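Local coordinates for protein P91 (Metagenome, PDB 4ZI5) that hydrolyses phosphotriesters as a promiscuous activity of an alpha/beta-hydrolase scaffold of the dienelactone hydrolase family, at residues Q94-Y97 with H102-R105; G98-W103 with P159-D164. All coordinates share one frame; numbering follows the deposited sequence.

Interaction 1 of 2, residues Q94-Y97 with H102-R105; sequences QGYY and HWRR
His102 sets its imidazole beside the ring of Tyr96, in the last turn of helix 90-97. The two rings lie almost parallel, planes at 15°, but are slid so far apart that they barely overlap; the touch is made by NE2 against CE1 of Tyr96, at 3.9 Å. His102 CD2 has a looser neighbour in Gly95 O, 4.2 Å away.

Trp103 carries most of the contact. Its CG stands anti to the backbone N (chi1 -177°), which carries the indole over to Tyr96 and Tyr97. Over one face of the indole sits the CB of Tyr96, a CH-pi contact 4.0 Å from the centroid of the five-membered ring. CE3 on the benzo side comes within 3.4 Å of the carbonyl O of Tyr96. Both ring pairs are oblique: Tyr96 meets the pyrrole part in this way, and Tyr97 lies at 46° to the six-membered ring. Farther out, CZ3 and CH2 reach Tyr97: CZ3 lies at the edge of that phenol ring, near its plane, 3.5 Å from CD1.

The polar ends of the buried pair are turned to other partners, Tyr96 OH to ND1 of His78 and Trp103 NE1 to OG1 of Thr136 on helix 132-142, while Phe132 meets both rings. Four aromatic residues thus form one cluster that packs the last turn of helix 90-97 on the first turns of helix 100-115. The contact rests on aromatic and van der Waals packing, without hydrogen bonds between the two segments, and the outward hydrogen bonds probably fix how the phenol of Tyr96 and the indole are placed.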
ATOM      1  N   GLN A  94     -19.720   3.850 -23.028  1.00 41.62           N
ATOM      2  CA  GLN A  94     -20.583   2.662 -23.105  1.00 41.87           C
ATOM      3  C   GLN A  94     -20.191   1.795 -24.271  1.00 35.89           C
ATOM      4  O   GLN A  94     -20.334   0.585 -24.209  1.00 39.51           O
ATOM      5  CB  GLN A  94     -22.065   3.060 -23.189  1.00 43.60           C
ATOM      6  CG  GLN A  94     -22.583   3.754 -21.935  1.00 45.27           C
ATOM      7  CD  GLN A  94     -22.263   2.983 -20.657  1.00 49.91           C
ATOM      8  OE1 GLN A  94     -22.466   1.766 -20.590  1.00 56.28           O
ATOM      9  NE2 GLN A  94     -21.741   3.678 -19.645  1.00 52.16           N
ATOM     10  N   GLY A  95     -19.677   2.423 -25.326  1.00 32.79           N
ATOM     11  CA  GLY A  95     -19.027   1.721 -26.416  1.00 31.96           C
ATOM     12  C   GLY A  95     -18.000   0.705 -25.936  1.00 30.14           C
ATOM     13  O   GLY A  95     -17.965  -0.442 -26.419  1.00 31.01           O
ATOM     14  N   TYR A  96     -17.180   1.124 -24.972  1.00 27.09           N
ATOM     15  CA  TYR A  96     -16.124   0.266 -24.446  1.00 24.66           C
ATOM     16  C   TYR A  96     -16.707  -0.823 -23.559  1.00 23.57           C
ATOM     17  O   TYR A  96     -16.334  -1.983 -23.703  1.00 21.65           O
ATOM     18  CB  TYR A  96     -15.080   1.067 -23.664  1.00 23.50           C
ATOM     19  CG  TYR A  96     -14.337   2.124 -24.455  1.00 23.86           C
ATOM     20  CD1 TYR A  96     -13.414   1.790 -25.451  1.00 24.16           C
ATOM     21  CD2 TYR A  96     -14.523   3.484 -24.167  1.00 23.66           C
ATOM     22  CE1 TYR A  96     -12.722   2.784 -26.159  1.00 23.50           C
ATOM     23  CE2 TYR A  96     -13.845   4.468 -24.856  1.00 22.98           C
ATOM     24  CZ  TYR A  96     -12.939   4.126 -25.847  1.00 24.15           C
ATOM     25  OH  TYR A  96     -12.281   5.165 -26.508  1.00 23.86           O
ATOM     26  N   TYR A  97     -17.595  -0.470 -22.629  1.00 25.38           N
ATOM     27  CA  TYR A  97     -18.147  -1.468 -21.705  1.00 26.93           C
ATOM     28  C   TYR A  97     -18.981  -2.521 -22.445  1.00 27.52           C
ATOM     29  O   TYR A  97     -18.981  -3.684 -22.069  1.00 24.93           O
ATOM     30  CB  TYR A  97     -19.008  -0.822 -20.619  1.00 29.72           C
ATOM     31  CG  TYR A  97     -18.292   0.081 -19.625  1.00 34.02           C
ATOM     32  CD1 TYR A  97     -16.896   0.119 -19.523  1.00 35.25           C
ATOM     33  CD2 TYR A  97     -19.032   0.879 -18.743  1.00 40.61           C
ATOM     34  CE1 TYR A  97     -16.258   0.930 -18.597  1.00 38.37           C
ATOM     35  CE2 TYR A  97     -18.403   1.697 -17.806  1.00 43.20           C
ATOM     36  CZ  TYR A  97     -17.010   1.714 -17.741  1.00 43.17           C
ATOM     37  OH  TYR A  97     -16.373   2.514 -16.826  1.00 44.42           O
ATOM     38  N   HIS A 102     -13.190  -4.833 -28.297  1.00 19.63           N
ATOM     39  CA  HIS A 102     -12.836  -3.567 -28.953  1.00 21.11           C
ATOM     40  C   HIS A 102     -12.019  -2.666 -28.018  1.00 19.10           C
ATOM     41  O   HIS A 102     -11.012  -2.069 -28.409  1.00 19.26           O
ATOM     42  CB  HIS A 102     -14.120  -2.860 -29.412  1.00 24.68           C
ATOM     43  CG  HIS A 102     -14.013  -1.380 -29.509  1.00 28.63           C
ATOM     44  ND1 HIS A 102     -13.438  -0.749 -30.589  1.00 33.40           N
ATOM     45  CD2 HIS A 102     -14.425  -0.404 -28.669  1.00 32.77           C
ATOM     46  CE1 HIS A 102     -13.493   0.556 -30.402  1.00 35.33           C
ATOM     47  NE2 HIS A 102     -14.084   0.794 -29.243  1.00 34.79           N
ATOM     48  N   TRP A 103     -12.469  -2.582 -26.781  1.00 17.37           N
ATOM     49  CA  TRP A 103     -11.765  -1.834 -25.730  1.00 16.36           C
ATOM     50  C   TRP A 103     -10.321  -2.318 -25.574  1.00 16.01           C
ATOM     51  O   TRP A 103      -9.376  -1.526 -25.575  1.00 14.79           O
ATOM     52  CB  TRP A 103     -12.565  -1.994 -24.455  1.00 17.01           C
ATOM     53  CG  TRP A 103     -12.088  -1.246 -23.223  1.00 16.69           C
ATOM     54  CD1 TRP A 103     -11.069  -0.348 -23.113  1.00 16.60           C
ATOM     55  CD2 TRP A 103     -12.686  -1.340 -21.942  1.00 16.64           C
ATOM     56  NE1 TRP A 103     -10.975   0.108 -21.805  1.00 16.75           N
ATOM     57  CE2 TRP A 103     -11.958  -0.495 -21.068  1.00 16.43           C
ATOM     58  CE3 TRP A 103     -13.751  -2.099 -21.424  1.00 16.46           C
ATOM     59  CZ2 TRP A 103     -12.290  -0.353 -19.719  1.00 16.75           C
ATOM     60  CZ3 TRP A 103     -14.074  -1.960 -20.082  1.00 16.51           C
ATOM     61  CH2 TRP A 103     -13.345  -1.101 -19.245  1.00 16.82           C
ATOM     62  N   ARG A 104     -10.165  -3.632 -25.532  1.00 14.85           N
ATOM     63  CA  ARG A 104      -8.854  -4.261 -25.435  1.00 16.39           C
ATOM     64  C   ARG A 104      -7.955  -4.013 -26.636  1.00 15.87           C
ATOM     65  O   ARG A 104      -6.773  -3.749 -26.463  1.00 14.61           O
ATOM     66  CB  ARG A 104      -8.998  -5.751 -25.145  1.00 16.42           C
ATOM     67  CG  ARG A 104      -9.519  -5.995 -23.736  1.00 16.56           C
ATOM     68  CD  ARG A 104     -10.084  -7.407 -23.507  1.00 17.68           C
ATOM     69  NE  ARG A 104     -10.662  -7.572 -22.161  1.00 16.97           N
ATOM     70  CZ  ARG A 104     -10.789  -8.732 -21.493  1.00 17.71           C
ATOM     71  NH1 ARG A 104     -10.376  -9.891 -22.025  1.00 18.17           N
ATOM     72  NH2 ARG A 104     -11.331  -8.746 -20.268  1.00 16.91           N
ATOM     73  N   ARG A 105      -8.518  -4.028 -27.840  1.00 16.33           N
ATOM     74  CA  ARG A 105      -7.735  -3.735 -29.037  1.00 17.37           C
ATOM     75  C   ARG A 105      -7.249  -2.304 -29.033  1.00 15.82           C
ATOM     76  O   ARG A 105      -6.124  -2.039 -29.426  1.00 16.70           O
ATOM     77  CB  ARG A 105      -8.535  -3.961 -30.331  1.00 19.85           C
ATOM     78  CG  ARG A 105      -8.813  -5.400 -30.681  1.00 23.11           C
ATOM     79  CD  ARG A 105      -9.309  -5.499 -32.130  1.00 24.81           C
ATOM     80  NE  ARG A 105     -10.619  -4.869 -32.335  1.00 26.32           N
ATOM     81  CZ  ARG A 105     -11.796  -5.433 -32.048  1.00 28.54           C
ATOM     82  NH1 ARG A 105     -11.868  -6.632 -31.483  1.00 29.77           N
ATOM     83  NH2 ARG A 105     -12.919  -4.770 -32.292  1.00 30.43           N
TER

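Interaction 2 of 2, residues G98-W103 with P159-D164; sequences GDRAHW and PEMAGD
Arg100, in the first turn of helix 100-115, faces Met161 in the loop between strands 149-153 and 171-177, with their CA atoms 8.6 Å apart. The helix start is N-capped by Asp99, whose OD1 takes the N-H of His102 from above the carboxylate plane. On the other side, Met161 to Asp164 form a type II beta turn closed by Asp164 N to Met161 O, with Gly163 at its third position. This turn also binds its own side chain: Asp164 OD2 accepts from Met161 N at 2.8 Å. The arrangement joins a helix start of the alpha/beta-hydrolase fold to one of its connecting loops, at the protein surface.

The backbones stay well apart here, and the side chains of Arg100 and Met161 make the contact. Arg100 extends from the helix and bends at chi3 (75°), bringing its guanidinium end-on to the carbonyl of Pro159. NH1 and NH2 both donate to that one oxygen, at 2.9 Å from NH1 and 3.1 Å from NH2, and the oxygen lies close to the guanidinium plane. The NH2 bond runs nearly along the C=O direction; that of NH1 is tilted from the carbonyl plane. Met161 slides past the arginine in the opposite sense and lays CG over the centre of one guanidinium face, 3.4 Å from CZ, with SD beside the Arg100 CB. Bonding at the edge and packing on the face should together restrict the rotation of the planar group.

Arg100 NH1 also forms a salt bridge with Glu139 on helix 132-142, while Asp164 OD2 is near enough only for a charge effect. In the guanidinium plane, beside NH2, a water donates to Glu160 O at 2.7 Å and accepts a weak bond from Arg100 NH2.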
ATOM      1  N   GLY A  98     -19.673  -2.102 -23.509  1.00 30.86           N
ATOM      2  CA  GLY A  98     -20.501  -3.024 -24.310  1.00 30.10           C
ATOM      3  C   GLY A  98     -19.738  -3.864 -25.336  1.00 30.86           C
ATOM      4  O   GLY A  98     -20.352  -4.721 -25.992  1.00 28.33           O
ATOM      5  N   ASP A  99     -18.423  -3.614 -25.503  1.00 25.73           N
ATOM      6  CA  ASP A  99     -17.594  -4.397 -26.413  1.00 23.23           C
ATOM      7  C   ASP A  99     -16.167  -4.394 -25.897  1.00 21.62           C
ATOM      8  O   ASP A  99     -15.336  -3.606 -26.330  1.00 18.87           O
ATOM      9  CB  ASP A  99     -17.681  -3.823 -27.832  1.00 25.17           C
ATOM     10  CG  ASP A  99     -16.965  -4.675 -28.872  1.00 25.09           C
ATOM     11  OD1 ASP A  99     -16.208  -5.632 -28.555  1.00 23.16           O
ATOM     12  OD2 ASP A  99     -17.180  -4.354 -30.050  1.00 28.91           O
ATOM     13  N   ARG A 100     -15.917  -5.292 -24.949  1.00 20.60           N
ATOM     14  CA  ARG A 100     -14.632  -5.343 -24.249  1.00 19.88           C
ATOM     15  C   ARG A 100     -13.493  -5.796 -25.155  1.00 18.91           C
ATOM     16  O   ARG A 100     -12.335  -5.352 -24.987  1.00 16.97           O
ATOM     17  CB  ARG A 100     -14.762  -6.185 -22.979  1.00 19.76           C
ATOM     18  CG  ARG A 100     -15.631  -5.485 -21.941  1.00 21.02           C
ATOM     19  CD  ARG A 100     -16.080  -6.380 -20.804  1.00 20.75           C
ATOM     20  NE  ARG A 100     -14.983  -6.626 -19.889  1.00 21.32           N
ATOM     21  CZ  ARG A 100     -15.071  -7.287 -18.741  1.00 21.72           C
ATOM     22  NH1 ARG A 100     -13.968  -7.434 -18.006  1.00 20.42           N
ATOM     23  NH2 ARG A 100     -16.230  -7.804 -18.315  1.00 22.11           N
ATOM     24  N   ALA A 101     -13.803  -6.610 -26.169  1.00 18.79           N
ATOM     25  CA  ALA A 101     -12.804  -6.956 -27.166  1.00 18.96           C
ATOM     26  C   ALA A 101     -12.286  -5.714 -27.916  1.00 19.51           C
ATOM     27  O   ALA A 101     -11.078  -5.573 -28.156  1.00 19.10           O
ATOM     28  CB  ALA A 101     -13.345  -8.027 -28.141  1.00 20.18           C
ATOM     29  N   HIS A 102     -13.190  -4.833 -28.297  1.00 19.63           N
ATOM     30  CA  HIS A 102     -12.836  -3.567 -28.953  1.00 21.11           C
ATOM     31  C   HIS A 102     -12.019  -2.666 -28.018  1.00 19.10           C
ATOM     32  O   HIS A 102     -11.012  -2.069 -28.409  1.00 19.26           O
ATOM     33  CB  HIS A 102     -14.120  -2.860 -29.412  1.00 24.68           C
ATOM     34  CG  HIS A 102     -14.013  -1.380 -29.509  1.00 28.63           C
ATOM     35  ND1 HIS A 102     -13.438  -0.749 -30.589  1.00 33.40           N
ATOM     36  CD2 HIS A 102     -14.425  -0.404 -28.669  1.00 32.77           C
ATOM     37  CE1 HIS A 102     -13.493   0.556 -30.402  1.00 35.33           C
ATOM     38  NE2 HIS A 102     -14.084   0.794 -29.243  1.00 34.79           N
ATOM     39  N   TRP A 103     -12.469  -2.582 -26.781  1.00 17.37           N
ATOM     40  CA  TRP A 103     -11.765  -1.834 -25.730  1.00 16.36           C
ATOM     41  C   TRP A 103     -10.321  -2.318 -25.574  1.00 16.01           C
ATOM     42  O   TRP A 103      -9.376  -1.526 -25.575  1.00 14.79           O
ATOM     43  CB  TRP A 103     -12.565  -1.994 -24.455  1.00 17.01           C
ATOM     44  CG  TRP A 103     -12.088  -1.246 -23.223  1.00 16.69           C
ATOM     45  CD1 TRP A 103     -11.069  -0.348 -23.113  1.00 16.60           C
ATOM     46  CD2 TRP A 103     -12.686  -1.340 -21.942  1.00 16.64           C
ATOM     47  NE1 TRP A 103     -10.975   0.108 -21.805  1.00 16.75           N
ATOM     48  CE2 TRP A 103     -11.958  -0.495 -21.068  1.00 16.43           C
ATOM     49  CE3 TRP A 103     -13.751  -2.099 -21.424  1.00 16.46           C
ATOM     50  CZ2 TRP A 103     -12.290  -0.353 -19.719  1.00 16.75           C
ATOM     51  CZ3 TRP A 103     -14.074  -1.960 -20.082  1.00 16.51           C
ATOM     52  CH2 TRP A 103     -13.345  -1.101 -19.245  1.00 16.82           C
ATOM     53  N   PRO A 159     -15.466  -6.979 -13.221  1.00 18.75           N
ATOM     54  CA  PRO A 159     -15.159  -8.404 -13.130  1.00 19.70           C
ATOM     55  C   PRO A 159     -14.705  -8.941 -14.485  1.00 18.90           C
ATOM     56  O   PRO A 159     -15.070  -8.381 -15.549  1.00 18.26           O
ATOM     57  CB  PRO A 159     -16.504  -9.059 -12.754  1.00 20.29           C
ATOM     58  CG  PRO A 159     -17.463  -7.953 -12.485  1.00 21.17           C
ATOM     59  CD  PRO A 159     -16.912  -6.701 -13.076  1.00 21.18           C
ATOM     60  N   GLU A 160     -13.939 -10.017 -14.447  1.00 18.60           N
ATOM     61  CA  GLU A 160     -13.346 -10.573 -15.676  1.00 19.33           C
ATOM     62  C   GLU A 160     -14.431 -11.121 -16.624  1.00 19.80           C
ATOM     63  O   GLU A 160     -15.538 -11.395 -16.202  1.00 19.71           O
ATOM     64  CB  GLU A 160     -12.360 -11.682 -15.327  1.00 18.89           C
ATOM     65  CG  GLU A 160     -13.041 -13.001 -14.930  1.00 19.52           C
ATOM     66  CD  GLU A 160     -12.126 -14.025 -14.288  1.00 21.20           C
ATOM     67  OE1 GLU A 160     -12.675 -15.034 -13.775  1.00 20.53           O
ATOM     68  OE2 GLU A 160     -10.877 -13.860 -14.303  1.00 19.73           O
ATOM     69  N   MET A 161     -14.068 -11.279 -17.893  1.00 21.97           N
ATOM     70  CA  MET A 161     -14.862 -12.028 -18.870  1.00 24.93           C
ATOM     71  C   MET A 161     -14.582 -13.520 -18.780  1.00 23.17           C
ATOM     72  O   MET A 161     -13.446 -13.931 -18.509  1.00 21.33           O
ATOM     73  CB  MET A 161     -14.499 -11.607 -20.303  1.00 27.51           C
ATOM     74  CG  MET A 161     -14.653 -10.134 -20.594  1.00 30.57           C
ATOM     75  SD  MET A 161     -14.297  -9.783 -22.326  1.00 34.46           S
ATOM     76  CE  MET A 161     -15.890 -10.268 -22.995  1.00 32.41           C
ATOM     77  N   ALA A 162     -15.592 -14.345 -19.076  1.00 23.72           N
ATOM     78  CA  ALA A 162     -15.352 -15.785 -19.262  1.00 24.62           C
ATOM     79  C   ALA A 162     -14.205 -15.972 -20.262  1.00 22.62           C
ATOM     80  O   ALA A 162     -14.205 -15.359 -21.332  1.00 25.28           O
ATOM     81  CB  ALA A 162     -16.615 -16.498 -19.766  1.00 24.93           C
ATOM     82  N   GLY A 163     -13.230 -16.808 -19.908  1.00 22.41           N
ATOM     83  CA  GLY A 163     -12.030 -17.026 -20.720  1.00 21.39           C
ATOM     84  C   GLY A 163     -10.806 -16.232 -20.286  1.00 20.45           C
ATOM     85  O   GLY A 163      -9.702 -16.491 -20.770  1.00 20.72           O
ATOM     86  N   ASP A 164     -10.972 -15.268 -19.373  1.00 19.67           N
ATOM     87  CA  ASP A 164      -9.838 -14.466 -18.875  1.00 19.34           C
ATOM     88  C   ASP A 164      -8.960 -15.177 -17.837  1.00 17.99           C
ATOM     89  O   ASP A 164      -7.842 -14.740 -17.582  1.00 18.46           O
ATOM     90  CB  ASP A 164     -10.345 -13.145 -18.234  1.00 18.16           C
ATOM     91  CG  ASP A 164     -10.825 -12.121 -19.242  1.00 18.90           C
ATOM     92  OD1 ASP A 164     -10.562 -12.264 -20.458  1.00 18.59           O
ATOM     93  OD2 ASP A 164     -11.468 -11.134 -18.813  1.00 18.25           O
TER
HETATM   94  O   HOH W   1     -17.761  -9.821 -16.487  1.00 30.52           O

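In the fold
Both interactions use the first turns of helix 100-115, and their centres lie about 8 Å apart. Interaction 1 is partly buried and joins the helix to its sequence neighbour, 90-97, through aromatic packing; interaction 2 is a surface contact to the distant loop 159-164, made by an arginine that donates to a backbone carbonyl and is covered on one face by a methionine, with a water at the side. His102 and Trp103 are shared, but their rings do their packing in interaction 1. Arg104 ties the two together, its NH2 forming a salt bridge with Asp164 OD2 and packing on Met161 CG. Glu139 of helix 132-142 is a common neighbour, bridging to Arg100 and Arg104 and touching Trp103.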